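Pectate lyase (Bacillus subtilis, PDB 5AMV) cleaves polygalacturonate by calcium-dependent beta-elimination, releasing oligosaccharides that carry an unsaturated galacturonosyl group at their non-reducing ends. Local coordinates at residues A320-V324 and I379-V385; D326-A332 and L351-T355; V121-I125 and G142-Q146. All blocks are in the same frame, centred on the assembly; numbering follows the deposited sequence. Where two conformers were deposited one is given.

Interaction 1 (A320-V324 and I379-V385)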
ATOM      1  N   ALA A 320       2.188  18.851  -2.795  1.00  9.93           N
ATOM      2  CA  ALA A 320       1.250  18.349  -3.787  1.00  9.38           C
ATOM      3  C   ALA A 320       1.100  19.304  -4.958  1.00 10.20           C
ATOM      4  O   ALA A 320       0.979  20.524  -4.762  1.00  9.44           O
ATOM      5  CB  ALA A 320      -0.112  18.069  -3.120  1.00  8.99           C
ATOM      6  N   GLN A 321       1.194  18.772  -6.177  1.00  9.19           N
ATOM      7  CA  GLN A 321       1.004  19.592  -7.368  1.00  9.34           C
ATOM      8  C   GLN A 321       0.097  18.926  -8.396  1.00  9.79           C
ATOM      9  O   GLN A 321       0.300  17.773  -8.780  1.00  8.56           O
ATOM     10  CB  GLN A 321       2.346  19.865  -8.074  1.00  9.39           C
ATOM     11  CG  GLN A 321       3.312  20.680  -7.247  1.00  9.81           C
ATOM     12  CD  GLN A 321       4.657  20.750  -7.894  1.00 12.65           C
ATOM     13  OE1 GLN A 321       5.386  19.758  -7.952  1.00 13.13           O
ATOM     14  NE2 GLN A 321       5.004  21.929  -8.415  1.00 14.29           N
ATOM     15  N   ASN A 322      -0.844  19.709  -8.917  1.00  9.58           N
ATOM     16  CA  ASN A 322      -1.650  19.296 -10.048  1.00  9.86           C
ATOM     17  C   ASN A 322      -2.334  17.927  -9.916  1.00  9.16           C
ATOM     18  O   ASN A 322      -2.226  17.070 -10.826  1.00  9.16           O
ATOM     19  CB  ASN A 322      -0.883  19.447 -11.360  1.00  9.99           C
ATOM     20  CG  ASN A 322      -0.569  20.925 -11.671  1.00 12.26           C
ATOM     21  OD1 ASN A 322      -0.848  21.816 -10.831  1.00 11.30           O
ATOM     22  ND2 ASN A 322      -0.073  21.192 -12.864  1.00 13.44           N
ATOM     23  N   ASN A 323      -3.034  17.759  -8.798  1.00  8.78           N
ATOM     24  CA  ASN A 323      -3.808  16.560  -8.529  1.00  8.72           C
ATOM     25  C   ASN A 323      -5.271  16.857  -8.743  1.00  9.47           C
ATOM     26  O   ASN A 323      -5.695  18.009  -8.556  1.00  8.44           O
ATOM     27  CB  ASN A 323      -3.594  16.094  -7.067  1.00  8.60           C
ATOM     28  CG  ASN A 323      -2.169  15.673  -6.808  1.00  8.20           C
ATOM     29  OD1 ASN A 323      -1.760  14.598  -7.225  1.00  8.32           O
ATOM     30  ND2 ASN A 323      -1.368  16.546  -6.177  1.00  5.78           N
ATOM     31  N   VAL A 324      -6.041  15.828  -9.094  1.00  9.05           N
ATOM     32  CA  VAL A 324      -7.453  16.037  -9.490  1.00  8.68           C
ATOM     33  C   VAL A 324      -8.333  15.072  -8.679  1.00  7.75           C
ATOM     34  O   VAL A 324      -8.056  13.859  -8.695  1.00  8.12           O
ATOM     35  CB  VAL A 324      -7.570  15.741 -11.000  1.00  8.69           C
ATOM     36  CG1 VAL A 324      -9.080  15.830 -11.478  1.00  8.82           C
ATOM     37  CG2 VAL A 324      -6.734  16.743 -11.789  1.00  8.29           C
ATOM     38  N   ILE A 379       5.598  17.648 -15.073  1.00 17.32           N
ATOM     39  CA  ILE A 379       4.323  17.773 -14.371  1.00 16.40           C
ATOM     40  C   ILE A 379       3.232  18.213 -15.350  1.00 15.52           C
ATOM     41  O   ILE A 379       3.291  19.327 -15.895  1.00 15.94           O
ATOM     42  CB  ILE A 379       4.461  18.716 -13.149  1.00 16.28           C
ATOM     43  CG1 ILE A 379       5.563  18.195 -12.218  1.00 18.08           C
ATOM     44  CG2 ILE A 379       3.109  18.870 -12.412  1.00 14.76           C
ATOM     45  CD1 ILE A 379       5.834  19.091 -11.039  1.00 19.70           C
ATOM     46  N   ASP A 380       2.254  17.343 -15.593  1.00 12.97           N
ATOM     47  CA  ASP A 380       1.124  17.634 -16.477  1.00 12.19           C
ATOM     48  C   ASP A 380       0.323  18.767 -15.876  1.00 11.82           C
ATOM     49  O   ASP A 380       0.197  18.907 -14.657  1.00 11.03           O
ATOM     50  CB  ASP A 380       0.171  16.437 -16.614  1.00 11.58           C
ATOM     51  CG  ASP A 380       0.843  15.196 -17.186  1.00 13.83           C
ATOM     52  OD1 ASP A 380       1.911  15.309 -17.845  1.00 15.57           O
ATOM     53  OD2 ASP A 380       0.288  14.089 -16.966  1.00 15.99           O
ATOM     54  N   ALA A 381      -0.257  19.560 -16.757  1.00 12.15           N
ATOM     55  CA  ALA A 381      -1.323  20.497 -16.369  1.00 11.99           C
ATOM     56  C   ALA A 381      -2.475  19.722 -15.715  1.00 11.54           C
ATOM     57  O   ALA A 381      -2.867  18.632 -16.176  1.00 11.29           O
ATOM     58  CB  ALA A 381      -1.832  21.242 -17.629  1.00 13.28           C
ATOM     59  N   SER A 382      -3.053  20.299 -14.670  1.00 11.43           N
ATOM     60  CA  SER A 382      -4.190  19.646 -14.004  1.00 11.20           C
ATOM     61  C   SER A 382      -5.325  19.228 -14.925  1.00 11.61           C
ATOM     62  O   SER A 382      -5.926  18.165 -14.749  1.00 11.27           O
ATOM     63  CB  SER A 382      -4.728  20.541 -12.917  1.00 10.40           C
ATOM     64  OG  SER A 382      -3.694  20.956 -12.050  1.00 11.09           O
ATOM     65  N   ALA A 383      -5.655  20.064 -15.919  1.00 11.52           N
ATOM     66  CA  ALA A 383      -6.740  19.732 -16.847  1.00 12.94           C
ATOM     67  C   ALA A 383      -6.513  18.448 -17.647  1.00 12.90           C
ATOM     68  O   ALA A 383      -7.459  17.886 -18.178  1.00 14.60           O
ATOM     69  CB  ALA A 383      -6.946  20.922 -17.850  1.00 13.28           C
ATOM     70  N   ASN A 384      -5.274  17.947 -17.699  1.00 13.94           N
ATOM     71  CA  ASN A 384      -4.981  16.743 -18.494  1.00 13.37           C
ATOM     72  C   ASN A 384      -4.825  15.460 -17.651  1.00 13.00           C
ATOM     73  O   ASN A 384      -4.747  14.352 -18.192  1.00 13.01           O
ATOM     74  CB  ASN A 384      -3.726  16.951 -19.331  1.00 13.80           C
ATOM     75  CG  ASN A 384      -3.833  18.160 -20.273  1.00 18.63           C
ATOM     76  OD1 ASN A 384      -2.890  18.942 -20.405  1.00 22.99           O
ATOM     77  ND2 ASN A 384      -4.992  18.344 -20.861  1.00 19.45           N
ATOM     78  N   VAL A 385      -4.850  15.635 -16.331  1.00 11.60           N
ATOM     79  CA  VAL A 385      -4.612  14.519 -15.386  1.00 10.94           C
ATOM     80  C   VAL A 385      -5.634  13.408 -15.426  1.00 10.67           C
ATOM     81  O   VAL A 385      -5.229  12.225 -15.512  1.00 11.38           O
ATOM     82  CB  VAL A 385      -4.392  15.054 -13.961  1.00  9.88           C
ATOM     83  CG1 VAL A 385      -4.379  13.899 -12.902  1.00  8.29           C
ATOM     84  CG2 VAL A 385      -3.093  15.873 -13.923  1.00  9.30           C
TER
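N322 and S382 mark the closest passage of the two backbones, their CA atoms 4.7 Å apart. A320-Q321 end one piece of strand, and N322 then turns the chain with positive phi and psi (52° and 51°) before V324 resumes an extended course. Opposite it, I379-A381 run extended and lead into helix 382-392. The N322 side chain spans the gap: its ND2 donates to D380 O at 2.9 Å, in an almost straight bond that lies in the plane of the amide. One face of the same amide is covered by S382 OG, 3.1 Å from N322 CG; this hydroxyl is hydrogen-bonded to G349 O.

In this right-handed parallel beta-helix, N322 sits at a bend in the coil wall, and N292, on the preceding coil, bonds N322 O through ND2. The segment leading into helix 382-392 lies against the coils here, D380 adding links to H270 and N292, on strands 266-274 and 287-296, through its carboxylate and its backbone N.

Beyond the asparagine, methyl groups do most of the touching. V385 CG2 packs 3.4 Å from N322 O, while V324 and V385 make an apolar contact, lying alongside and running opposite ways, with V324 CG2 3.6 Å from V385 CB. At the other end I379 comes crosswise to the Q321 side chain. Its terminal methyl lies over a face of the Q321 amide, toward the oxygen, CD1 being 3.2 Å from Q321 OE1, which is hydrogen-bonded to H289 NE2.

Interaction 2 (D326-A332 and L351-T355)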
ATOM      1  N   ASP A 326     -12.300  13.870  -8.077  1.00  7.81           N
ATOM      2  CA  ASP A 326     -13.715  13.909  -8.456  1.00  9.26           C
ATOM      3  C   ASP A 326     -14.563  13.095  -7.480  1.00  9.15           C
ATOM      4  O   ASP A 326     -14.730  11.852  -7.620  1.00  8.98           O
ATOM      5  CB  ASP A 326     -13.906  13.403  -9.871  1.00  8.86           C
ATOM      6  CG  ASP A 326     -13.436  14.436 -10.934  1.00 10.61           C
ATOM      7  OD1 ASP A 326     -13.361  15.637 -10.608  1.00  9.63           O
ATOM      8  OD2 ASP A 326     -13.148  14.009 -12.051  1.00 10.44           O
ATOM      9  N   VAL A 327     -15.119  13.808  -6.505  1.00  7.90           N
ATOM     10  CA  VAL A 327     -16.007  13.236  -5.488  1.00  8.26           C
ATOM     11  C   VAL A 327     -17.192  14.211  -5.397  1.00  7.18           C
ATOM     12  O   VAL A 327     -17.117  15.221  -4.721  1.00  7.89           O
ATOM     13  CB  VAL A 327     -15.276  13.063  -4.117  1.00  7.51           C
ATOM     14  CG1 VAL A 327     -16.227  12.498  -3.034  1.00  8.08           C
ATOM     15  CG2 VAL A 327     -14.046  12.106  -4.291  1.00  7.52           C
ATOM     16  N   PRO A 328     -18.278  13.893  -6.089  1.00  8.83           N
ATOM     17  CA  PRO A 328     -19.399  14.871  -6.178  1.00  8.90           C
ATOM     18  C   PRO A 328     -19.863  15.316  -4.797  1.00  9.50           C
ATOM     19  O   PRO A 328     -19.991  14.482  -3.875  1.00 10.00           O
ATOM     20  CB  PRO A 328     -20.487  14.061  -6.898  1.00  9.96           C
ATOM     21  CG  PRO A 328     -19.671  13.196  -7.858  1.00 11.52           C
ATOM     22  CD  PRO A 328     -18.461  12.756  -7.028  1.00  8.18           C
ATOM     23  N   GLY A 329     -20.042  16.619  -4.621  1.00  9.19           N
ATOM     24  CA  GLY A 329     -20.638  17.130  -3.367  1.00  9.44           C
ATOM     25  C   GLY A 329     -19.669  17.361  -2.218  1.00 10.39           C
ATOM     26  O   GLY A 329     -20.076  17.881  -1.171  1.00 10.54           O
ATOM     27  N   LEU A 330     -18.398  16.994  -2.407  1.00 10.28           N
ATOM     28  CA  LEU A 330     -17.354  17.199  -1.396  1.00 12.07           C
ATOM     29  C   LEU A 330     -16.967  18.673  -1.291  1.00 11.91           C
ATOM     30  O   LEU A 330     -16.915  19.393  -2.292  1.00 11.98           O
ATOM     31  CB  LEU A 330     -16.110  16.350  -1.757  1.00 11.28           C
ATOM     32  CG  LEU A 330     -15.143  16.078  -0.608  1.00 10.82           C
ATOM     33  CD1 LEU A 330     -15.671  15.070   0.378  1.00  9.77           C
ATOM     34  CD2 LEU A 330     -13.807  15.638  -1.174  1.00 10.57           C
ATOM     35  N   SER A 331     -16.722  19.121  -0.065  1.00 12.92           N
ATOM     36  CA  SER A 331     -16.087  20.418   0.169  1.00 12.33           C
ATOM     37  C   SER A 331     -14.559  20.373   0.009  1.00 12.61           C
ATOM     38  O   SER A 331     -13.923  19.321   0.222  1.00 12.98           O
ATOM     39  CB  SER A 331     -16.454  20.921   1.563  1.00 13.00           C
ATOM     40  OG  SER A 331     -15.777  20.134   2.548  1.00 14.12           O
ATOM     41  N   ALA A 332     -13.967  21.508  -0.357  1.00 11.31           N
ATOM     42  CA  ALA A 332     -12.511  21.647  -0.415  1.00 12.54           C
ATOM     43  C   ALA A 332     -11.817  21.154   0.860  1.00 11.66           C
ATOM     44  O   ALA A 332     -10.795  20.462   0.774  1.00 10.73           O
ATOM     45  CB  ALA A 332     -12.101  23.095  -0.725  1.00 12.31           C
ATOM     46  N   LEU A 351      -7.576  20.347  -8.275  1.00  9.39           N
ATOM     47  CA  LEU A 351      -8.910  20.499  -8.787  1.00  9.87           C
ATOM     48  C   LEU A 351      -9.838  19.565  -8.038  1.00 10.85           C
ATOM     49  O   LEU A 351      -9.494  18.387  -7.837  1.00 10.86           O
ATOM     50  CB  LEU A 351      -8.983  20.135 -10.262  1.00  9.31           C
ATOM     51  CG  LEU A 351      -8.172  20.961 -11.264  1.00 10.88           C
ATOM     52  CD1 LEU A 351      -8.443  20.453 -12.710  1.00 10.12           C
ATOM     53  CD2 LEU A 351      -8.441  22.512 -11.095  1.00 11.09           C
ATOM     54  N   LEU A 352     -10.999  20.077  -7.640  1.00  8.05           N
ATOM     55  CA  LEU A 352     -12.036  19.269  -6.955  1.00  7.34           C
ATOM     56  C   LEU A 352     -13.300  19.435  -7.780  1.00  7.73           C
ATOM     57  O   LEU A 352     -13.871  20.561  -7.823  1.00  8.92           O
ATOM     58  CB  LEU A 352     -12.298  19.806  -5.547  1.00  7.57           C
ATOM     59  CG  LEU A 352     -13.478  19.128  -4.821  1.00  7.92           C
ATOM     60  CD1 LEU A 352     -13.234  17.606  -4.687  1.00  9.35           C
ATOM     61  CD2 LEU A 352     -13.699  19.717  -3.383  1.00  8.88           C
ATOM     62  N   ASN A 353     -13.729  18.351  -8.427  1.00  7.39           N
ATOM     63  CA  ASN A 353     -14.929  18.413  -9.266  1.00  7.74           C
ATOM     64  C   ASN A 353     -14.813  19.538 -10.275  1.00  7.09           C
ATOM     65  O   ASN A 353     -15.765  20.270 -10.511  1.00  7.51           O
ATOM     66  CB  ASN A 353     -16.184  18.518  -8.413  1.00  7.60           C
ATOM     67  CG  ASN A 353     -16.282  17.340  -7.439  1.00  8.14           C
ATOM     68  OD1 ASN A 353     -16.045  16.202  -7.847  1.00  9.16           O
ATOM     69  ND2 ASN A 353     -16.602  17.608  -6.182  1.00  8.78           N
ATOM     70  N   GLY A 354     -13.591  19.708 -10.795  1.00  7.24           N
ATOM     71  CA  GLY A 354     -13.298  20.673 -11.820  1.00  7.82           C
ATOM     72  C   GLY A 354     -12.976  22.075 -11.293  1.00  7.13           C
ATOM     73  O   GLY A 354     -12.573  22.918 -12.100  1.00  8.07           O
ATOM     74  N   THR A 355     -13.228  22.349 -10.005  1.00  7.17           N
ATOM     75  CA  THR A 355     -13.006  23.679  -9.438  1.00  8.80           C
ATOM     76  C   THR A 355     -11.594  23.754  -8.870  1.00  9.74           C
ATOM     77  O   THR A 355     -11.201  22.871  -8.107  1.00  9.61           O
ATOM     78  CB  THR A 355     -13.990  23.920  -8.325  1.00  9.04           C
ATOM     79  OG1 THR A 355     -15.306  23.931  -8.869  1.00  8.92           O
ATOM     80  CG2 THR A 355     -13.747  25.218  -7.627  1.00  8.93           C
TER
HETATM   81  O   HOH W   1     -11.634  17.735 -10.697  1.00 13.19           O
HETATM   82  O   HOH W   2     -17.607  20.075  -4.943  1.00 12.57           O
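N353 turns its CG back beside its own backbone N (chi1 -57°), and a chi2 of -44° sets the amide against the backbone of V327, where both ends of the amide meet V327, though unequally. ND2 donates to V327 O at 2.8 Å, the oxygen lying close to the amide plane, whereas OD1 receives only a weak, strongly bent bond from V327 N. ND2 stands above the V327 carbonyl plane, and L330 N reaches the same oxygen from the opposite face, closing the type II turn V327-L330. V327 O is therefore gripped by two N-H groups. A water bonded to ND2 and to L330 O ties the amide to the far end of that turn.

N353 and G354 are the central residues of a type I' turn, L352 to T355, which folds strands 351-352 and 355-356 into a tight hairpin; both have positive phi. The hairpin lies on one of the last coils of the beta-helix, strand 351-352 running parallel to strand 317-326, and the loop following that longer strand runs along the L352-N353 side of the hairpin. A second water joins D326 OD1, at 2.7 Å, to G354 N, while D326 OD2 is bonded to the hydroxyl of Y294.

L352 supplies the apolar half. A chi1 of 173° swings its side chain toward L330-A332, and the chi2 turn lays CD2 on that backbone, 3.4 Å from L330 O and 3.5 Å from A332 N. CD1 meets L330 CD2 more loosely, at 4.1 Å, the two leucines being roughly perpendicular; L330 in turn leans on F306 and T335.

Interaction 3 (V121-I125 and G142-Q146)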
ATOM      1  N   VAL A 121       1.694 -16.517   3.060  1.00  6.02           N
ATOM      2  CA  VAL A 121       1.354 -15.389   2.188  1.00  6.92           C
ATOM      3  C   VAL A 121       2.379 -14.273   2.091  1.00  8.17           C
ATOM      4  O   VAL A 121       2.360 -13.527   1.100  1.00  8.43           O
ATOM      5  CB  VAL A 121       0.012 -14.735   2.589  1.00  6.52           C
ATOM      6  CG1 VAL A 121      -1.146 -15.753   2.539  1.00  4.81           C
ATOM      7  CG2 VAL A 121       0.091 -14.051   3.964  1.00  8.81           C
ATOM      8  N   MET A 122       3.246 -14.146   3.101  1.00  8.28           N
ATOM      9  CA  MET A 122       4.227 -13.079   3.114  0.62  9.19           C
ATOM     10  C   MET A 122       5.567 -13.594   2.584  1.00  9.02           C
ATOM     11  O   MET A 122       6.046 -14.605   3.037  1.00  9.90           O
ATOM     12  CB  MET A 122       4.373 -12.496   4.519  0.62 10.07           C
ATOM     13  CG  MET A 122       4.938 -11.076   4.491  0.62 12.80           C
ATOM     14  SD  MET A 122       4.933 -10.347   6.130  0.62 18.08           S
ATOM     15  CE  MET A 122       3.227 -10.359   6.569  0.62 14.25           C
ATOM     16  N   VAL A 123       6.147 -12.878   1.614  1.00  9.28           N
ATOM     17  CA  VAL A 123       7.508 -13.214   1.134  1.00  9.30           C
ATOM     18  C   VAL A 123       8.354 -11.954   1.098  1.00  9.85           C
ATOM     19  O   VAL A 123       7.832 -10.861   0.737  1.00 10.80           O
ATOM     20  CB  VAL A 123       7.523 -13.902  -0.263  1.00 10.33           C
ATOM     21  CG1 VAL A 123       6.980 -15.318  -0.123  1.00  9.96           C
ATOM     22  CG2 VAL A 123       6.730 -13.031  -1.333  1.00  8.70           C
ATOM     23  N   ASP A 124       9.635 -12.096   1.436  1.00  9.50           N
ATOM     24  CA  ASP A 124      10.581 -10.977   1.375  1.00 10.04           C
ATOM     25  C   ASP A 124      11.224 -10.891   0.020  1.00  9.47           C
ATOM     26  O   ASP A 124      11.660 -11.900  -0.566  1.00  9.88           O
ATOM     27  CB  ASP A 124      11.667 -11.070   2.445  1.00 11.07           C
ATOM     28  CG  ASP A 124      11.109 -10.961   3.887  1.00 13.67           C
ATOM     29  OD1 ASP A 124       9.979 -10.460   4.146  1.00 13.52           O
ATOM     30  OD2 ASP A 124      11.818 -11.403   4.807  1.00 15.36           O
ATOM     31  N   ILE A 125      11.279  -9.660  -0.487  1.00  8.74           N
ATOM     32  CA  ILE A 125      11.919  -9.398  -1.772  1.00  8.23           C
ATOM     33  C   ILE A 125      13.366  -8.941  -1.504  1.00  9.36           C
ATOM     34  O   ILE A 125      13.578  -7.876  -0.885  1.00 10.10           O
ATOM     35  CB  ILE A 125      11.175  -8.317  -2.590  1.00  8.20           C
ATOM     36  CG1 ILE A 125       9.634  -8.548  -2.537  1.00  6.95           C
ATOM     37  CG2 ILE A 125      11.763  -8.266  -4.024  1.00  8.99           C
ATOM     38  CD1 ILE A 125       9.117  -9.965  -3.030  1.00  7.18           C
ATOM     39  N   GLY A 142      -3.819 -12.865  -2.673  1.00  7.25           N
ATOM     40  CA  GLY A 142      -3.615 -13.207  -1.250  1.00  6.97           C
ATOM     41  C   GLY A 142      -2.233 -12.883  -0.675  1.00  6.67           C
ATOM     42  O   GLY A 142      -2.062 -12.900   0.536  1.00  6.31           O
ATOM     43  N   GLY A 143      -1.272 -12.552  -1.541  1.00  6.36           N
ATOM     44  CA  GLY A 143       0.112 -12.368  -1.124  1.00  6.77           C
ATOM     45  C   GLY A 143       0.435 -10.981  -0.566  1.00  6.19           C
ATOM     46  O   GLY A 143      -0.251  -9.995  -0.873  1.00  7.06           O
ATOM     47  N   ASN A 144       1.488 -10.943   0.223  1.00  6.28           N
ATOM     48  CA  ASN A 144       2.016  -9.679   0.771  1.00  6.90           C
ATOM     49  C   ASN A 144       3.489  -9.709   0.483  1.00  7.71           C
ATOM     50  O   ASN A 144       4.225 -10.514   1.078  1.00  8.81           O
ATOM     51  CB  ASN A 144       1.715  -9.635   2.276  1.00  6.37           C
ATOM     52  CG  ASN A 144       2.209  -8.340   2.974  1.00  7.71           C
ATOM     53  OD1 ASN A 144       2.971  -7.492   2.437  1.00 10.51           O
ATOM     54  ND2 ASN A 144       1.752  -8.191   4.161  1.00  5.34           N
ATOM     55  N   PHE A 145       3.943  -8.878  -0.465  1.00  6.96           N
ATOM     56  CA  PHE A 145       5.391  -8.744  -0.719  1.00  7.09           C
ATOM     57  C   PHE A 145       5.959  -7.789   0.329  1.00  7.69           C
ATOM     58  O   PHE A 145       5.429  -6.696   0.490  1.00  8.31           O
ATOM     59  CB  PHE A 145       5.682  -8.157  -2.110  1.00  6.74           C
ATOM     60  CG  PHE A 145       5.490  -9.109  -3.273  1.00  7.77           C
ATOM     61  CD1 PHE A 145       4.953 -10.390  -3.107  1.00  7.61           C
ATOM     62  CD2 PHE A 145       5.786  -8.649  -4.573  1.00 11.53           C
ATOM     63  CE1 PHE A 145       4.754 -11.255  -4.224  1.00  9.10           C
ATOM     64  CE2 PHE A 145       5.600  -9.493  -5.690  1.00 10.30           C
ATOM     65  CZ  PHE A 145       5.075 -10.781  -5.512  1.00  8.24           C
ATOM     66  N   GLN A 146       7.019  -8.200   1.047  1.00  7.83           N
ATOM     67  CA  GLN A 146       7.675  -7.277   1.995  1.00  6.65           C
ATOM     68  C   GLN A 146       9.039  -6.890   1.438  1.00  8.74           C
ATOM     69  O   GLN A 146       9.774  -7.753   0.968  1.00  8.92           O
ATOM     70  CB  GLN A 146       7.825  -7.935   3.394  1.00  8.08           C
ATOM     71  CG  GLN A 146       8.523  -6.967   4.328  1.00  8.42           C
ATOM     72  CD  GLN A 146       8.535  -7.363   5.797  1.00 13.06           C
ATOM     73  OE1 GLN A 146       8.101  -6.569   6.656  1.00 16.21           O
ATOM     74  NE2 GLN A 146       9.070  -8.556   6.108  1.00 14.61           N
TER
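The F145 ring has the delta methyl of I125 over one face, CD1 standing 4.1 Å from the ring centroid in a CH-pi contact displaced toward the rim. V123 comes at the ring obliquely, its CG2 3.6 Å from F145 CD1, and the ring of F159 completes an edge-to-face pair with F145. The other flat groups, the D124 carboxylate and the Q146 amide, lie side by side with their planes 40° apart. Q146 NE2 donates to D124 OD1 at 2.9 Å on the syn side of the carboxylate; the bond is nearly straight (173°) and in the plane of the amide, though out of that of the acid. The glutamine gets there as an extended chain, CG anti to the backbone N, and its OE1 takes a bond from N189 ND2 on the next strand. D124 OD2 forms a long, weak ion pair with K148 and lies close to E48 OE1, which may raise the proton affinity of one of the acids, an effect K148 would partly offset.

The two backbones are joined by a regular parallel ladder: N144 N to V121 O, V123 N to N144 O, Q146 N to V123 O and I125 N to Q146 O, the last at 2.8 Å. Strand 122-124, entered directly from helix 105-121, is the outermost strand of a parallel sheet that continues through 144-147, 186-189 and 226-229, one wall of the right-handed beta-helix. V123 and F145 share one face of it, packing against helix 38-45 through V42, L45 and L41, while M122, N144, D124 and Q146 occupy the other, N144 lying near the calcium ligand D184. At the start of the pairing, V121 CB rests 3.4 Å from G142 O.

In the fold
Interactions 1 and 2 form one continuous patch at one end of the beta-helix, their centres 14 Å apart. L351 joins them: its N lies 3.0 Å from N323 O, probably hydrogen-bonded, and its CD1 packs 3.7 Å from S382 CB. Along the chain, interaction 2 is nested inside the loop that interaction 1 closes. Interaction 3 lies on the opposite side of the chain's centre, about 33 Å from interaction 1 and 36 Å from interaction 2, centre to centre. Each end has its own neighbour among the sites: the side chain of L330 is about 10 Å from a bound galacturonate, whereas that of N144 is about 7 Å from the calcium ion and about 4 Å from the side chain of its ligand D184.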